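Local structure of thermotoga maritima TmcAL (Thermotoga maritima, 5Y0T) at residues Lys358-Leu372 with Thr375-Ile388. The protein belongs to the HIGH nucleotidyl transferase family of the HUP clan and is modelled here with adenosine-5'-rp-alpha-thio-triphosphate in a ligand pocket. Numbering follows the deposited sequence.
Sequences KLPIVTNMSLYRKVL and TDLPVDKQLFLEQI. With EDO (1,2-ethanediol), chain G.
Leu372 is the main bump of this contact. It fills the hollow between Val379, Phe384 and Leu385. With CG anti to the backbone N (chi1 178°), chi2 of 60° turns one methyl to Phe384 and Val379 and the other to Leu385. Leu372 CD1 sits over one face of the Phe384 ring, 3.9 Å from the ring centroid, in a CH-pi contact. Leu372 CD1 also meets Val379 CG2 at 3.6 Å. Leu372 CD2 instead packs on Leu385 CD2 at 3.7 Å.

The edge of the Phe384 ring is met by Tyr368 CD1 and by Pro360 CG. Ile388 fills a second hollow, between Tyr368, Met365 and Val362. Ile388 CG2 lies over a face of the Tyr368 ring, 3.8 Å from the centroid, and CD1 covers the ring toward its rim. The side chains of Ile388 and Met365 reach toward each other tip to tip, with Ile388 CD1 3.9 Å from Met365 SD. Leu385 CD2 touches the edge of the Tyr368 ring and lies over a face of the Arg369 guanidinium. One water joins Tyr368 OH and Leu385 O.

At the other end, Pro360 wedges between Leu377, Val379 and Thr375. Pro360 CD lies 3.6 Å from Val379 CG1. Leu377 CD1 presses on the backbone of Leu359 and Pro360. Thr375 OG1 accepts from Leu377 N at 3.1 Å, an ST turn.

The short helical segments 368-372 and 381-388 run nearly antiparallel, at 161°. Asp380 caps the second through Leu383 N and forms salt bridges with Lys328 and Lys332. Strand 361-362 pairs in parallel with strand 337-343, and Leu383 and Gln387 pack on helix 323-332.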
ATOM      1  N   LYS A 358     -10.675  34.438  -5.534  1.00 19.07           N
ATOM      2  CA  LYS A 358     -11.731  33.736  -6.259  1.00 23.76           C
ATOM      3  C   LYS A 358     -11.886  32.295  -5.789  1.00 25.41           C
ATOM      4  O   LYS A 358     -12.716  31.575  -6.318  1.00 23.15           O
ATOM      5  CB  LYS A 358     -11.451  33.744  -7.773  1.00 24.87           C
ATOM      6  CG  LYS A 358     -11.008  35.096  -8.349  1.00 39.86           C
ATOM      7  CD  LYS A 358     -10.395  34.915  -9.749  1.00 45.79           C
ATOM      8  CE  LYS A 358      -9.730  36.194 -10.244  1.00 50.98           C
ATOM      9  NZ  LYS A 358      -9.495  36.144 -11.716  1.00 55.17           N
ATOM     10  N   LEU A 359     -11.049  31.873  -4.839  1.00 23.44           N
ATOM     11  CA  LEU A 359     -11.156  30.548  -4.222  1.00 23.19           C
ATOM     12  C   LEU A 359     -11.158  30.719  -2.711  1.00 24.05           C
ATOM     13  O   LEU A 359     -10.566  31.674  -2.213  1.00 19.73           O
ATOM     14  CB  LEU A 359      -9.989  29.634  -4.633  1.00 14.42           C
ATOM     15  CG  LEU A 359      -9.870  29.180  -6.093  1.00 20.52           C
ATOM     16  CD1 LEU A 359      -8.568  28.411  -6.307  1.00 15.98           C
ATOM     17  CD2 LEU A 359     -11.076  28.316  -6.447  1.00 22.56           C
ATOM     18  N   PRO A 360     -11.803  29.791  -1.978  1.00 21.45           N
ATOM     19  CA  PRO A 360     -11.802  29.821  -0.508  1.00 21.89           C
ATOM     20  C   PRO A 360     -10.382  29.733   0.032  1.00 21.25           C
ATOM     21  O   PRO A 360      -9.579  28.969  -0.498  1.00 24.04           O
ATOM     22  CB  PRO A 360     -12.608  28.569  -0.122  1.00 21.72           C
ATOM     23  CG  PRO A 360     -13.420  28.255  -1.322  1.00 26.23           C
ATOM     24  CD  PRO A 360     -12.569  28.647  -2.497  1.00 21.34           C
ATOM     25  N   ILE A 361     -10.076  30.513   1.060  1.00 17.77           N
ATOM     26  CA  ILE A 361      -8.743  30.503   1.649  1.00 18.08           C
ATOM     27  C   ILE A 361      -8.748  29.621   2.893  1.00 25.19           C
ATOM     28  O   ILE A 361      -9.574  29.804   3.786  1.00 22.28           O
ATOM     29  CB  ILE A 361      -8.293  31.938   2.003  1.00 19.80           C
ATOM     30  CG1 ILE A 361      -8.075  32.737   0.718  1.00 26.25           C
ATOM     31  CG2 ILE A 361      -7.025  31.925   2.846  1.00 20.37           C
ATOM     32  CD1 ILE A 361      -8.160  34.237   0.914  1.00 24.42           C
ATOM     33  N   VAL A 362      -7.841  28.652   2.932  1.00 19.86           N
ATOM     34  CA  VAL A 362      -7.712  27.756   4.077  1.00 20.70           C
ATOM     35  C   VAL A 362      -6.448  28.121   4.849  1.00 25.47           C
ATOM     36  O   VAL A 362      -5.351  27.996   4.321  1.00 21.39           O
ATOM     37  CB  VAL A 362      -7.648  26.267   3.633  1.00 21.91           C
ATOM     38  CG1 VAL A 362      -7.446  25.340   4.843  1.00 22.92           C
ATOM     39  CG2 VAL A 362      -8.905  25.882   2.850  1.00 17.84           C
ATOM     40  N   THR A 363      -6.609  28.612   6.073  1.00 23.31           N
ATOM     41  CA  THR A 363      -5.478  28.847   6.980  1.00 22.88           C
ATOM     42  C   THR A 363      -5.497  27.744   8.029  1.00 27.76           C
ATOM     43  O   THR A 363      -4.530  27.002   8.215  1.00 35.70           O
ATOM     44  CB  THR A 363      -5.511  30.254   7.669  1.00 31.60           C
ATOM     45  OG1 THR A 363      -6.837  30.555   8.114  1.00 30.81           O
ATOM     46  CG2 THR A 363      -5.070  31.336   6.704  1.00 30.23           C
ATOM     47  N   ASN A 364      -6.615  27.657   8.724  1.00 24.11           N
ATOM     48  CA  ASN A 364      -6.793  26.688   9.786  1.00 20.29           C
ATOM     49  C   ASN A 364      -7.395  25.412   9.209  1.00 21.45           C
ATOM     50  O   ASN A 364      -8.595  25.353   8.920  1.00 20.89           O
ATOM     51  CB  ASN A 364      -7.706  27.303  10.854  1.00 19.67           C
ATOM     52  CG  ASN A 364      -7.723  26.525  12.153  1.00 28.18           C
ATOM     53  OD1 ASN A 364      -7.435  25.329  12.185  1.00 23.47           O
ATOM     54  ND2 ASN A 364      -8.099  27.209  13.245  1.00 27.57           N
ATOM     55  N   MET A 365      -6.581  24.367   9.109  1.00 21.09           N
ATOM     56  CA  MET A 365      -7.027  23.142   8.439  1.00 23.14           C
ATOM     57  C   MET A 365      -8.149  22.458   9.218  1.00 22.35           C
ATOM     58  O   MET A 365      -9.041  21.851   8.629  1.00 22.84           O
ATOM     59  CB  MET A 365      -5.853  22.187   8.231  1.00 21.29           C
ATOM     60  CG  MET A 365      -5.039  22.465   6.953  1.00 22.02           C
ATOM     61  SD  MET A 365      -5.964  22.187   5.428  1.00 21.52           S
ATOM     62  CE  MET A 365      -5.815  20.397   5.261  1.00 20.55           C
ATOM     63  N   SER A 366      -8.133  22.584  10.543  1.00 21.71           N
ATOM     64  CA  SER A 366      -9.192  21.989  11.361  1.00 22.57           C
ATOM     65  C   SER A 366     -10.553  22.557  10.998  1.00 22.10           C
ATOM     66  O   SER A 366     -11.579  21.979  11.334  1.00 23.79           O
ATOM     67  CB  SER A 366      -8.922  22.205  12.857  1.00 28.96           C
ATOM     68  OG  SER A 366      -7.773  21.477  13.267  1.00 36.92           O
ATOM     69  N   LEU A 367     -10.560  23.712  10.341  1.00 19.03           N
ATOM     70  CA  LEU A 367     -11.800  24.342   9.908  1.00 20.91           C
ATOM     71  C   LEU A 367     -12.143  24.158   8.420  1.00 21.09           C
ATOM     72  O   LEU A 367     -13.112  24.757   7.949  1.00 21.72           O
ATOM     73  CB  LEU A 367     -11.747  25.846  10.218  1.00 20.41           C
ATOM     74  CG  LEU A 367     -11.421  26.228  11.669  1.00 28.40           C
ATOM     75  CD1 LEU A 367     -11.485  27.748  11.842  1.00 29.99           C
ATOM     76  CD2 LEU A 367     -12.340  25.529  12.656  1.00 23.71           C
ATOM     77  N   TYR A 368     -11.351  23.410   7.648  1.00 18.99           N
ATOM     78  CA  TYR A 368     -11.536  23.527   6.204  1.00 20.84           C
ATOM     79  C   TYR A 368     -12.911  23.068   5.742  1.00 22.48           C
ATOM     80  O   TYR A 368     -13.418  23.586   4.752  1.00 21.06           O
ATOM     81  CB  TYR A 368     -10.441  22.802   5.422  1.00 20.43           C
ATOM     82  CG  TYR A 368     -10.530  21.299   5.242  1.00 23.62           C
ATOM     83  CD1 TYR A 368     -11.496  20.715   4.425  1.00 20.49           C
ATOM     84  CD2 TYR A 368      -9.570  20.475   5.797  1.00 27.22           C
ATOM     85  CE1 TYR A 368     -11.542  19.358   4.241  1.00 22.18           C
ATOM     86  CE2 TYR A 368      -9.598  19.110   5.599  1.00 26.32           C
ATOM     87  CZ  TYR A 368     -10.582  18.557   4.816  1.00 24.44           C
ATOM     88  OH  TYR A 368     -10.604  17.185   4.616  1.00 29.10           O
ATOM     89  N   ARG A 369     -13.537  22.140   6.472  1.00 17.62           N
ATOM     90  CA  ARG A 369     -14.878  21.711   6.091  1.00 24.69           C
ATOM     91  C   ARG A 369     -15.907  22.796   6.361  1.00 25.00           C
ATOM     92  O   ARG A 369     -16.901  22.900   5.637  1.00 23.91           O
ATOM     93  CB  ARG A 369     -15.280  20.430   6.825  1.00 25.11           C
ATOM     94  CG  ARG A 369     -14.379  19.261   6.498  1.00 34.97           C
ATOM     95  CD  ARG A 369     -14.900  17.980   7.114  1.00 45.60           C
ATOM     96  NE  ARG A 369     -15.415  17.106   6.070  1.00 53.92           N
ATOM     97  CZ  ARG A 369     -14.707  16.146   5.491  1.00 42.47           C
ATOM     98  NH1 ARG A 369     -13.460  15.917   5.870  1.00 48.36           N
ATOM     99  NH2 ARG A 369     -15.252  15.414   4.537  1.00 45.99           N
ATOM    100  N   LYS A 370     -15.697  23.583   7.418  1.00 24.62           N
ATOM    101  CA  LYS A 370     -16.590  24.704   7.696  1.00 24.64           C
ATOM    102  C   LYS A 370     -16.395  25.788   6.639  1.00 24.99           C
ATOM    103  O   LYS A 370     -17.359  26.407   6.190  1.00 26.86           O
ATOM    104  CB  LYS A 370     -16.356  25.279   9.105  1.00 24.28           C
ATOM    105  CG  LYS A 370     -16.743  24.315  10.209  1.00 26.95           C
ATOM    106  CD  LYS A 370     -16.792  24.974  11.604  1.00 32.01           C
ATOM    107  CE  LYS A 370     -17.449  24.016  12.605  1.00 32.42           C
ATOM    108  NZ  LYS A 370     -17.623  24.590  13.969  1.00 36.71           N
ATOM    109  N   VAL A 371     -15.147  26.014   6.251  1.00 17.28           N
ATOM    110  CA  VAL A 371     -14.854  26.960   5.181  1.00 18.16           C
ATOM    111  C   VAL A 371     -15.637  26.574   3.920  1.00 24.80           C
ATOM    112  O   VAL A 371     -16.298  27.416   3.295  1.00 24.17           O
ATOM    113  CB  VAL A 371     -13.344  27.019   4.854  1.00 22.89           C
ATOM    114  CG1 VAL A 371     -13.118  27.807   3.564  1.00 23.40           C
ATOM    115  CG2 VAL A 371     -12.569  27.660   6.003  1.00 24.36           C
ATOM    116  N   LEU A 372     -15.591  25.290   3.572  1.00 21.89           N
ATOM    117  CA  LEU A 372     -16.259  24.807   2.367  1.00 23.05           C
ATOM    118  C   LEU A 372     -17.776  24.927   2.474  1.00 20.05           C
ATOM    119  O   LEU A 372     -18.449  25.340   1.522  1.00 22.09           O
ATOM    120  CB  LEU A 372     -15.875  23.346   2.089  1.00 24.59           C
ATOM    121  CG  LEU A 372     -16.558  22.728   0.857  1.00 23.80           C
ATOM    122  CD1 LEU A 372     -16.215  23.505  -0.407  1.00 19.56           C
ATOM    123  CD2 LEU A 372     -16.220  21.245   0.695  1.00 22.04           C
ATOM    124  N   THR A 375     -18.709  28.855   2.215  1.00 26.70           N
ATOM    125  CA  THR A 375     -18.193  29.802   1.228  1.00 25.67           C
ATOM    126  C   THR A 375     -19.283  30.243   0.241  1.00 23.15           C
ATOM    127  O   THR A 375     -20.165  29.461  -0.114  1.00 25.50           O
ATOM    128  CB  THR A 375     -16.971  29.235   0.454  1.00 27.45           C
ATOM    129  OG1 THR A 375     -16.453  30.251  -0.410  1.00 25.71           O
ATOM    130  CG2 THR A 375     -17.331  27.984  -0.362  1.00 26.79           C
ATOM    131  N   ASP A 376     -19.233  31.518  -0.150  1.00 24.60           N
ATOM    132  CA  ASP A 376     -20.088  32.063  -1.215  1.00 25.27           C
ATOM    133  C   ASP A 376     -19.574  31.658  -2.599  1.00 26.96           C
ATOM    134  O   ASP A 376     -20.278  31.779  -3.585  1.00 27.68           O
ATOM    135  CB  ASP A 376     -20.144  33.595  -1.152  1.00 33.23           C
ATOM    136  CG  ASP A 376     -21.017  34.114  -0.024  1.00 47.47           C
ATOM    137  OD1 ASP A 376     -21.784  33.320   0.564  1.00 44.87           O
ATOM    138  OD2 ASP A 376     -20.946  35.331   0.259  1.00 53.67           O
ATOM    139  N   LEU A 377     -18.322  31.220  -2.663  1.00 23.04           N
ATOM    140  CA  LEU A 377     -17.666  30.950  -3.941  1.00 24.23           C
ATOM    141  C   LEU A 377     -18.151  29.626  -4.515  1.00 23.03           C
ATOM    142  O   LEU A 377     -18.177  28.630  -3.812  1.00 21.10           O
ATOM    143  CB  LEU A 377     -16.138  30.935  -3.757  1.00 23.41           C
ATOM    144  CG  LEU A 377     -15.565  32.321  -3.423  1.00 27.94           C
ATOM    145  CD1 LEU A 377     -14.125  32.250  -2.943  1.00 23.64           C
ATOM    146  CD2 LEU A 377     -15.665  33.228  -4.641  1.00 25.43           C
ATOM    147  N   PRO A 378     -18.515  29.607  -5.806  1.00 25.70           N
ATOM    148  CA  PRO A 378     -19.194  28.424  -6.348  1.00 23.33           C
ATOM    149  C   PRO A 378     -18.228  27.308  -6.718  1.00 24.78           C
ATOM    150  O   PRO A 378     -18.140  26.906  -7.881  1.00 22.09           O
ATOM    151  CB  PRO A 378     -19.901  28.976  -7.589  1.00 29.29           C
ATOM    152  CG  PRO A 378     -18.985  30.077  -8.047  1.00 26.26           C
ATOM    153  CD  PRO A 378     -18.455  30.710  -6.782  1.00 27.06           C
ATOM    154  N   VAL A 379     -17.499  26.813  -5.730  1.00 21.34           N
ATOM    155  CA  VAL A 379     -16.529  25.752  -5.984  1.00 22.49           C
ATOM    156  C   VAL A 379     -17.223  24.405  -6.186  1.00 25.74           C
ATOM    157  O   VAL A 379     -18.412  24.226  -5.876  1.00 22.99           O
ATOM    158  CB  VAL A 379     -15.509  25.651  -4.842  1.00 19.33           C
ATOM    159  CG1 VAL A 379     -14.784  26.959  -4.700  1.00 19.76           C
ATOM    160  CG2 VAL A 379     -16.226  25.332  -3.515  1.00 24.27           C
ATOM    161  N   ASP A 380     -16.476  23.465  -6.747  1.00 22.74           N
ATOM    162  CA  ASP A 380     -16.932  22.090  -6.861  1.00 25.89           C
ATOM    163  C   ASP A 380     -16.620  21.419  -5.531  1.00 24.09           C
ATOM    164  O   ASP A 380     -15.451  21.207  -5.188  1.00 20.66           O
ATOM    165  CB  ASP A 380     -16.215  21.407  -8.027  1.00 21.33           C
ATOM    166  CG  ASP A 380     -16.657  19.974  -8.257  1.00 24.53           C
ATOM    167  OD1 ASP A 380     -16.940  19.251  -7.286  1.00 25.46           O
ATOM    168  OD2 ASP A 380     -16.685  19.567  -9.437  1.00 24.36           O
ATOM    169  N   LYS A 381     -17.661  21.045  -4.795  1.00 23.02           N
ATOM    170  CA  LYS A 381     -17.470  20.599  -3.417  1.00 24.16           C
ATOM    171  C   LYS A 381     -16.777  19.248  -3.359  1.00 21.77           C
ATOM    172  O   LYS A 381     -15.829  19.056  -2.582  1.00 24.72           O
ATOM    173  CB  LYS A 381     -18.811  20.545  -2.674  1.00 27.80           C
ATOM    174  CG  LYS A 381     -19.358  21.932  -2.339  1.00 34.44           C
ATOM    175  CD  LYS A 381     -20.396  21.855  -1.226  1.00 48.08           C
ATOM    176  CE  LYS A 381     -20.643  23.218  -0.585  1.00 47.49           C
ATOM    177  NZ  LYS A 381     -21.377  24.131  -1.494  1.00 52.04           N
ATOM    178  N   GLN A 382     -17.226  18.312  -4.186  1.00 23.12           N
ATOM    179  CA  GLN A 382     -16.608  16.986  -4.164  1.00 27.22           C
ATOM    180  C   GLN A 382     -15.146  17.063  -4.610  1.00 23.39           C
ATOM    181  O   GLN A 382     -14.287  16.427  -4.017  1.00 24.93           O
ATOM    182  CB  GLN A 382     -17.393  15.998  -5.034  1.00 33.71           C
ATOM    183  CG  GLN A 382     -17.042  14.526  -4.754  1.00 43.69           C
ATOM    184  CD  GLN A 382     -16.817  14.229  -3.259  1.00 54.22           C
ATOM    185  OE1 GLN A 382     -15.738  13.767  -2.864  1.00 58.14           O
ATOM    186  NE2 GLN A 382     -17.837  14.489  -2.429  1.00 47.18           N
ATOM    187  N   LEU A 383     -14.857  17.869  -5.631  1.00 22.78           N
ATOM    188  CA  LEU A 383     -13.477  18.022  -6.102  1.00 20.58           C
ATOM    189  C   LEU A 383     -12.583  18.657  -5.026  1.00 16.77           C
ATOM    190  O   LEU A 383     -11.434  18.215  -4.781  1.00 18.81           O
ATOM    191  CB  LEU A 383     -13.447  18.860  -7.379  1.00 17.55           C
ATOM    192  CG  LEU A 383     -12.075  18.973  -8.049  1.00 19.61           C
ATOM    193  CD1 LEU A 383     -11.532  17.586  -8.410  1.00 23.03           C
ATOM    194  CD2 LEU A 383     -12.218  19.836  -9.289  1.00 19.69           C
ATOM    195  N   PHE A 384     -13.118  19.683  -4.377  1.00 18.13           N
ATOM    196  CA  PHE A 384     -12.439  20.340  -3.255  1.00 17.84           C
ATOM    197  C   PHE A 384     -12.054  19.283  -2.218  1.00 22.63           C
ATOM    198  O   PHE A 384     -10.900  19.190  -1.816  1.00 18.80           O
ATOM    199  CB  PHE A 384     -13.369  21.423  -2.667  1.00 20.41           C
ATOM    200  CG  PHE A 384     -12.798  22.212  -1.502  1.00 19.34           C
ATOM    201  CD1 PHE A 384     -12.476  21.600  -0.292  1.00 21.70           C
ATOM    202  CD2 PHE A 384     -12.689  23.596  -1.588  1.00 19.99           C
ATOM    203  CE1 PHE A 384     -12.004  22.348   0.787  1.00 23.21           C
ATOM    204  CE2 PHE A 384     -12.238  24.353  -0.508  1.00 22.01           C
ATOM    205  CZ  PHE A 384     -11.883  23.726   0.679  1.00 18.98           C
ATOM    206  N   LEU A 385     -13.027  18.481  -1.793  1.00 21.35           N
ATOM    207  CA  LEU A 385     -12.766  17.466  -0.781  1.00 22.69           C
ATOM    208  C   LEU A 385     -11.737  16.438  -1.250  1.00 20.76           C
ATOM    209  O   LEU A 385     -10.850  16.068  -0.482  1.00 21.47           O
ATOM    210  CB  LEU A 385     -14.072  16.762  -0.368  1.00 19.63           C
ATOM    211  CG  LEU A 385     -15.049  17.648   0.412  1.00 17.94           C
ATOM    212  CD1 LEU A 385     -16.399  16.925   0.652  1.00 20.80           C
ATOM    213  CD2 LEU A 385     -14.449  18.111   1.731  1.00 19.80           C
ATOM    214  N   GLU A 386     -11.844  15.980  -2.499  1.00 21.11           N
ATOM    215  CA  GLU A 386     -10.860  15.037  -3.048  1.00 21.14           C
ATOM    216  C   GLU A 386      -9.465  15.634  -3.145  1.00 18.10           C
ATOM    217  O   GLU A 386      -8.474  14.979  -2.787  1.00 18.78           O
ATOM    218  CB  GLU A 386     -11.314  14.521  -4.429  1.00 19.85           C
ATOM    219  CG  GLU A 386     -12.581  13.679  -4.312  1.00 28.92           C
ATOM    220  CD  GLU A 386     -13.061  13.081  -5.631  1.00 41.47           C
ATOM    221  OE1 GLU A 386     -12.401  13.276  -6.668  1.00 43.43           O
ATOM    222  OE2 GLU A 386     -14.112  12.409  -5.621  1.00 45.70           O
ATOM    223  N   GLN A 387      -9.374  16.879  -3.600  1.00 18.44           N
ATOM    224  CA  GLN A 387      -8.078  17.524  -3.711  1.00 16.05           C
ATOM    225  C   GLN A 387      -7.409  17.666  -2.347  1.00 14.86           C
ATOM    226  O   GLN A 387      -6.240  17.296  -2.179  1.00 18.87           O
ATOM    227  CB  GLN A 387      -8.212  18.902  -4.388  1.00 17.95           C
ATOM    228  CG  GLN A 387      -8.501  18.827  -5.879  1.00 20.73           C
ATOM    229  CD  GLN A 387      -8.682  20.199  -6.528  1.00 18.35           C
ATOM    230  OE1 GLN A 387      -8.842  21.210  -5.843  1.00 18.94           O
ATOM    231  NE2 GLN A 387      -8.642  20.234  -7.856  1.00 16.32           N
ATOM    232  N   ILE A 388      -8.140  18.187  -1.360  1.00 16.70           N
ATOM    233  CA  ILE A 388      -7.500  18.484  -0.081  1.00 17.90           C
ATOM    234  C   ILE A 388      -7.225  17.188   0.704  1.00 18.92           C
ATOM    235  O   ILE A 388      -6.232  17.101   1.433  1.00 18.27           O
ATOM    236  CB  ILE A 388      -8.333  19.499   0.749  1.00 19.27           C
ATOM    237  CG1 ILE A 388      -7.430  20.289   1.699  1.00 22.40           C
ATOM    238  CG2 ILE A 388      -9.509  18.816   1.506  1.00 16.03           C
ATOM    239  CD1 ILE A 388      -8.107  21.559   2.243  1.00 24.99           C
TER
HETATM  240  C1  EDO G1003     -13.639  27.012  -8.643  1.00 34.59           C
HETATM  241  O1  EDO G1003     -14.877  27.739  -8.524  1.00 45.90           O
HETATM  242  C2  EDO G1003     -13.295  26.810 -10.121  1.00 33.06           C
HETATM  243  O2  EDO G1003     -13.886  25.577 -10.598  1.00 30.77           O
HETATM  244  O   HOH W   1     -11.454  15.934   2.289  1.00 23.83           O
HETATM  245  O   HOH W   2     -20.716  26.694   0.064  1.00 35.51           O